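Alpha/beta hydrolase (Enterobacter asburiae, PDB 6KMO) probably hydrolyses carboxylic esters, as an esterase or lipase of the alpha/beta hydrolase fold. Local coordinates at residues Leu59-Val73 / Gly113-Arg127. The protein carries 2 engineered substitutions. Residues are numbered along the deposited sequence; the frame is centred on the assembly and turned at random.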
loop_
_atom_site.group_PDB
_atom_site.type_symbol
_atom_site.label_atom_id
_atom_site.label_comp_id
_atom_site.label_asym_id
_atom_site.label_seq_id
_atom_site.Cartn_x
_atom_site.Cartn_y
_atom_site.Cartn_z
ATOM N N LEU A 59 -20.181 16.534 8.702
ATOM C CA LEU A 59 -19.764 15.440 7.829
ATOM C C LEU A 59 -20.783 15.209 6.723
ATOM O O LEU A 59 -20.406 14.954 5.573
ATOM C CB LEU A 59 -19.528 14.168 8.644
ATOM C CG LEU A 59 -19.043 12.977 7.837
ATOM C CD1 LEU A 59 -17.689 13.227 7.192
ATOM C CD2 LEU A 59 -19.005 11.732 8.722
ATOM N N ILE A 60 -22.072 15.310 7.042
ATOM C CA ILE A 60 -23.092 15.163 6.008
ATOM C C ILE A 60 -22.830 16.139 4.864
ATOM O O ILE A 60 -22.824 15.757 3.691
ATOM C CB ILE A 60 -24.495 15.326 6.608
ATOM C CG1 ILE A 60 -24.805 14.153 7.555
ATOM C CG2 ILE A 60 -25.547 15.451 5.496
ATOM C CD1 ILE A 60 -26.046 14.360 8.421
ATOM N N GLY A 61 -22.598 17.408 5.188
ATOM C CA GLY A 61 -22.395 18.406 4.142
ATOM C C GLY A 61 -21.092 18.239 3.381
ATOM O O GLY A 61 -21.033 18.481 2.175
ATOM N N ALA A 62 -20.026 17.835 4.075
ATOM C CA ALA A 62 -18.766 17.600 3.395
ATOM C C ALA A 62 -18.913 16.526 2.333
ATOM O O ALA A 62 -18.243 16.587 1.291
ATOM C CB ALA A 62 -17.706 17.173 4.406
ATOM N N GLN A 63 -19.781 15.547 2.567
ATOM C CA GLN A 63 -19.903 14.385 1.705
ATOM C C GLN A 63 -21.011 14.525 0.673
ATOM O O GLN A 63 -21.007 13.806 -0.335
ATOM C CB GLN A 63 -20.175 13.137 2.565
ATOM C CG GLN A 63 -19.054 12.797 3.533
ATOM C CD GLN A 63 -17.772 12.505 2.824
ATOM O OE1 GLN A 63 -17.033 13.400 2.424
ATOM N NE2 GLN A 63 -17.512 11.228 2.617
ATOM N N GLN A 64 -21.940 15.449 0.884
ATOM C CA GLN A 64 -23.110 15.557 0.032
ATOM C C GLN A 64 -22.731 15.979 -1.381
ATOM O O GLN A 64 -21.789 16.735 -1.605
ATOM C CB GLN A 64 -24.064 16.586 0.647
ATOM C CG GLN A 64 -25.414 16.717 -0.060
ATOM C CD GLN A 64 -25.384 17.651 -1.254
ATOM O OE1 GLN A 64 -24.525 18.535 -1.379
ATOM N NE2 GLN A 64 -26.332 17.431 -2.165
ATOM N N GLY A 65 -23.482 15.452 -2.337
ATOM C CA GLY A 65 -23.384 15.937 -3.705
ATOM C C GLY A 65 -22.253 15.358 -4.506
ATOM O O GLY A 65 -21.911 15.894 -5.563
ATOM N N ALA A 66 -21.651 14.275 -4.039
ATOM C CA ALA A 66 -20.513 13.679 -4.710
ATOM C C ALA A 66 -20.986 12.764 -5.833
ATOM O O ALA A 66 -22.040 12.135 -5.750
ATOM C CB ALA A 66 -19.702 12.861 -3.705
ATOM N N LYS A 67 -20.176 12.698 -6.891
ATOM C CA LYS A 67 -20.406 11.728 -7.949
ATOM C C LYS A 67 -20.167 10.324 -7.407
ATOM O O LYS A 67 -19.125 10.053 -6.799
ATOM C CB LYS A 67 -19.439 12.014 -9.101
ATOM C CG LYS A 67 -19.474 10.989 -10.235
ATOM C CD LYS A 67 -18.168 11.000 -11.047
ATOM C CE LYS A 67 -18.390 10.627 -12.515
ATOM N NZ LYS A 67 -17.365 11.218 -13.432
ATOM N N LEU A 68 -21.138 9.436 -7.614
ATOM C CA LEU A 68 -21.017 8.057 -7.157
ATOM C C LEU A 68 -20.701 7.155 -8.331
ATOM O O LEU A 68 -21.363 7.250 -9.379
ATOM C CB LEU A 68 -22.315 7.604 -6.514
ATOM C CG LEU A 68 -22.729 8.362 -5.250
ATOM C CD1 LEU A 68 -23.983 7.786 -4.669
ATOM C CD2 LEU A 68 -21.604 8.338 -4.208
ATOM N N PRO A 69 -19.714 6.273 -8.213
ATOM C CA PRO A 69 -19.462 5.326 -9.294
ATOM C C PRO A 69 -20.558 4.288 -9.351
ATOM O O PRO A 69 -21.222 4.000 -8.338
ATOM C CB PRO A 69 -18.109 4.702 -8.902
ATOM C CG PRO A 69 -18.127 4.744 -7.421
ATOM C CD PRO A 69 -18.846 6.029 -7.045
ATOM N N PRO A 70 -20.804 3.693 -10.518
ATOM C CA PRO A 70 -21.930 2.766 -10.648
ATOM C C PRO A 70 -21.845 1.574 -9.699
ATOM O O PRO A 70 -20.797 0.940 -9.556
ATOM C CB PRO A 70 -21.841 2.319 -12.113
ATOM C CG PRO A 70 -21.157 3.454 -12.798
ATOM C CD PRO A 70 -20.166 3.980 -11.811
ATOM N N ALA A 71 -22.983 1.257 -9.087
ATOM C CA ALA A 71 -23.146 0.116 -8.197
ATOM C C ALA A 71 -24.635 -0.072 -7.958
ATOM O O ALA A 71 -25.438 0.827 -8.231
ATOM C CB ALA A 71 -22.436 0.345 -6.857
ATOM N N GLN A 72 -24.994 -1.235 -7.434
ATOM C CA GLN A 72 -26.364 -1.541 -7.043
ATOM C C GLN A 72 -26.492 -1.438 -5.528
ATOM O O GLN A 72 -25.666 -2.001 -4.797
ATOM C CB GLN A 72 -26.713 -2.983 -7.407
ATOM C CG GLN A 72 -26.613 -3.385 -8.849
ATOM C CD GLN A 72 -26.834 -4.882 -9.020
ATOM O OE1 GLN A 72 -27.305 -5.564 -8.105
ATOM N NE2 GLN A 72 -26.495 -5.397 -10.193
ATOM N N VAL A 73 -27.530 -0.764 -5.050
ATOM C CA VAL A 73 -27.773 -0.601 -3.621
ATOM C C VAL A 73 -29.161 -1.122 -3.274
ATOM O O VAL A 73 -30.145 -0.803 -3.967
ATOM C CB VAL A 73 -27.609 0.860 -3.171
ATOM C CG1 VAL A 73 -27.871 0.974 -1.684
ATOM C CG2 VAL A 73 -26.223 1.375 -3.527
ATOM N N GLY A 113 -21.481 9.964 11.084
ATOM C CA GLY A 113 -21.465 8.963 10.047
ATOM C C GLY A 113 -22.767 8.197 9.927
ATOM O O GLY A 113 -23.614 8.189 10.815
ATOM N N ASP A 114 -22.895 7.529 8.783
ATOM C CA ASP A 114 -24.099 6.844 8.329
ATOM C C ASP A 114 -23.780 6.265 6.954
ATOM O O ASP A 114 -22.628 6.304 6.500
ATOM C CB ASP A 114 -25.297 7.789 8.301
ATOM C CG ASP A 114 -25.121 8.958 7.372
ATOM O OD1 ASP A 114 -24.212 8.940 6.522
ATOM O OD2 ASP A 114 -25.946 9.912 7.450
ATOM N N PHE A 115 -24.783 5.703 6.293
ATOM C CA PHE A 115 -24.548 5.159 4.959
ATOM C C PHE A 115 -24.292 6.248 3.922
ATOM O O PHE A 115 -23.275 6.164 3.210
ATOM C CB PHE A 115 -25.650 4.178 4.542
ATOM C CG PHE A 115 -25.476 3.678 3.125
ATOM C CD1 PHE A 115 -24.548 2.690 2.821
ATOM C CD2 PHE A 115 -26.213 4.230 2.085
ATOM C CE1 PHE A 115 -24.366 2.257 1.526
ATOM C CE2 PHE A 115 -26.029 3.797 0.779
ATOM C CZ PHE A 115 -25.125 2.802 0.503
ATOM N N PRO A 116 -25.143 7.273 3.757
ATOM C CA PRO A 116 -24.874 8.243 2.677
ATOM C C PRO A 116 -23.492 8.873 2.760
ATOM O O PRO A 116 -22.832 9.031 1.727
ATOM C CB PRO A 116 -26.020 9.264 2.817
ATOM C CG PRO A 116 -27.111 8.487 3.453
ATOM C CD PRO A 116 -26.435 7.523 4.415
ATOM N N THR A 117 -23.028 9.234 3.959
ATOM C CA THR A 117 -21.700 9.818 4.062
ATOM C C THR A 117 -20.613 8.861 3.572
ATOM O O THR A 117 -19.572 9.308 3.060
ATOM C CB THR A 117 -21.348 10.239 5.499
ATOM O OG1 THR A 117 -21.495 9.145 6.405
ATOM C CG2 THR A 117 -22.164 11.439 5.969
ATOM N N HIS A 118 -20.807 7.562 3.744
ATOM C CA HIS A 118 -19.802 6.563 3.392
ATOM C C HIS A 118 -20.058 5.878 2.061
ATOM O O HIS A 118 -19.262 5.017 1.656
ATOM C CB HIS A 118 -19.713 5.503 4.500
ATOM C CG HIS A 118 -18.980 5.992 5.714
ATOM N ND1 HIS A 118 -19.434 7.041 6.484
ATOM C CD2 HIS A 118 -17.808 5.600 6.267
ATOM C CE1 HIS A 118 -18.572 7.271 7.458
ATOM N NE2 HIS A 118 -17.576 6.407 7.346
ATOM N N GLU A 119 -21.108 6.276 1.330
ATOM C CA GLU A 119 -21.525 5.518 0.154
ATOM C C GLU A 119 -20.461 5.491 -0.939
ATOM O O GLU A 119 -20.225 4.447 -1.557
ATOM C CB GLU A 119 -22.857 6.049 -0.388
ATOM C CG GLU A 119 -23.315 5.253 -1.589
ATOM C CD GLU A 119 -24.734 5.529 -2.002
ATOM O OE1 GLU A 119 -25.310 6.533 -1.522
ATOM O OE2 GLU A 119 -25.275 4.717 -2.788
ATOM N N ARG A 120 -19.801 6.616 -1.207
ATOM C CA ARG A 120 -18.816 6.620 -2.281
ATOM C C ARG A 120 -17.668 5.664 -1.962
ATOM O O ARG A 120 -17.242 4.870 -2.817
ATOM C CB ARG A 120 -18.318 8.038 -2.528
ATOM C CG ARG A 120 -17.592 8.192 -3.861
ATOM C CD ARG A 120 -16.256 8.878 -3.690
ATOM N NE ARG A 120 -15.228 7.956 -3.204
ATOM C CZ ARG A 120 -14.501 8.113 -2.103
ATOM N NH1 ARG A 120 -14.687 9.110 -1.253
ATOM N NH2 ARG A 120 -13.559 7.221 -1.859
ATOM N N LEU A 121 -17.163 5.733 -0.730
ATOM C CA LEU A 121 -16.115 4.824 -0.279
ATOM C C LEU A 121 -16.560 3.376 -0.391
ATOM O O LEU A 121 -15.811 2.524 -0.875
ATOM C CB LEU A 121 -15.745 5.162 1.168
ATOM C CG LEU A 121 -14.871 4.164 1.929
ATOM C CD1 LEU A 121 -13.534 3.910 1.224
ATOM C CD2 LEU A 121 -14.629 4.661 3.360
ATOM N N ILE A 122 -17.771 3.069 0.082
ATOM C CA ILE A 122 -18.253 1.693 0.022
ATOM C C ILE A 122 -18.326 1.223 -1.421
ATOM O O ILE A 122 -17.894 0.115 -1.750
ATOM C CB ILE A 122 -19.606 1.560 0.737
ATOM C CG1 ILE A 122 -19.449 1.843 2.226
ATOM C CG2 ILE A 122 -20.172 0.172 0.514
ATOM C CD1 ILE A 122 -20.750 2.137 2.919
ATOM N N ARG A 123 -18.894 2.047 -2.296
ATOM C CA ARG A 123 -18.980 1.665 -3.701
ATOM C C ARG A 123 -17.598 1.440 -4.300
ATOM O O ARG A 123 -17.402 0.503 -5.089
ATOM C CB ARG A 123 -19.744 2.727 -4.499
ATOM C CG ARG A 123 -21.247 2.762 -4.232
ATOM C CD ARG A 123 -21.876 3.883 -5.028
ATOM N NE ARG A 123 -23.322 3.962 -4.888
ATOM C CZ ARG A 123 -24.179 4.101 -5.902
ATOM N NH1 ARG A 123 -23.760 4.117 -7.158
ATOM N NH2 ARG A 123 -25.473 4.198 -5.635
ATOM N N ASP A 124 -16.622 2.283 -3.954
ATOM C CA ASP A 124 -15.272 2.090 -4.475
ATOM C C ASP A 124 -14.714 0.732 -4.054
ATOM O O ASP A 124 -14.059 0.044 -4.846
ATOM C CB ASP A 124 -14.336 3.194 -3.969
ATOM C CG ASP A 124 -14.519 4.517 -4.659
ATOM O OD1 ASP A 124 -15.180 4.600 -5.723
ATOM O OD2 ASP A 124 -13.981 5.516 -4.123
ATOM N N LEU A 125 -14.941 0.336 -2.802
ATOM C CA LEU A 125 -14.411 -0.935 -2.319
ATOM C C LEU A 125 -15.128 -2.121 -2.953
ATOM O O LEU A 125 -14.506 -3.145 -3.245
ATOM C CB LEU A 125 -14.532 -0.993 -0.793
ATOM C CG LEU A 125 -13.617 -0.037 -0.002
ATOM C CD1 LEU A 125 -14.133 0.104 1.419
ATOM C CD2 LEU A 125 -12.169 -0.501 -0.036
ATOM N N VAL A 126 -16.440 -2.002 -3.149
ATOM C CA VAL A 126 -17.203 -3.033 -3.845
ATOM C C VAL A 126 -16.694 -3.198 -5.267
ATOM O O VAL A 126 -16.460 -4.315 -5.733
ATOM C CB VAL A 126 -18.693 -2.658 -3.804
ATOM C CG1 VAL A 126 -19.495 -3.514 -4.801
ATOM C CG2 VAL A 126 -19.230 -2.817 -2.397
ATOM N N ARG A 127 -16.497 -2.091 -5.974
ATOM C CA ARG A 127 -16.045 -2.180 -7.362
ATOM C C ARG A 127 -14.648 -2.777 -7.459
ATOM O O ARG A 127 -14.377 -3.596 -8.346
ATOM C CB ARG A 127 -16.103 -0.787 -7.979
ATOM C CG ARG A 127 -17.526 -0.317 -8.231
ATOM C CD ARG A 127 -17.599 1.185 -8.459
ATOM N NE ARG A 127 -16.752 1.564 -9.574
ATOM C CZ ARG A 127 -17.116 1.469 -10.846
ATOM N NH1 ARG A 127 -18.331 1.046 -11.167
ATOM N NH2 ARG A 127 -16.259 1.812 -11.794
HETATM O O HOH W 1 -23.568 11.995 0.668
HETATM O O HOH W 2 -25.304 3.649 -9.734
HETATM O O HOH W 3 -27.424 2.757 -8.021
#
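Arg123 reaches from helix 115-127 into the loop that links helix 59-63 to strand 71-73, and its NH1 donates to Pro69 O at 2.8 Å, in the plane of the guanidinium. The chain gets there fully stretched from CG to NE, with CG anti to the carbonyl carbon (chi1 -72°). Leu68 CB and Ala71 CB sandwich the flat guanidinium from opposite faces, and alanine's lone methyl can lie close over it. NE and NH2 both hold Glu119 OE2, one turn back, from above its carboxylate plane, and this side-on salt bridge limits rotation of the guanidinium. Leu68 spreads its two methyls over the helix: CD1 rests 3.6 Å from Glu119 CD, while CD2 packs on Arg120 CB at 3.7 Å.

One turn further on, Arg127 NH1 meets a lone pair of Pro70 O at 2.9 Å, while Pro69 CB and Pro70 CD cover one face of its guanidinium. A proline has no backbone N-H to give, yet its ring offers apolar CH surface and its carbonyl an acceptor, and the arginines use both.

At the other end Gln63, bent at chi2 (-61°), places NE2 2.9 Å from Thr117 O, in the carbonyl plane; OE1 accepts from Asn313 N and NE2 also donates to Leu311 O, so both ends of the buried amide are satisfied. Thr117 turns its methyl CG2 to Leu59 CG at 3.9 Å, and Asp114, the N-cap of the helix, accepts from the backbone N of Thr117 through OD1.

The loop between helix 52-63 and strand 71-80, an outermost strand of the sheet in this chain, runs along helix 115-129 and packs on it. The charge of Arg123 is probably offset in part by Glu119. With no regular secondary structure around them, the Pro69 and Pro70 carbonyls take hydrogen bonds from arginine side chains of the helix, whose aliphatic parts pack on Pro69 as well.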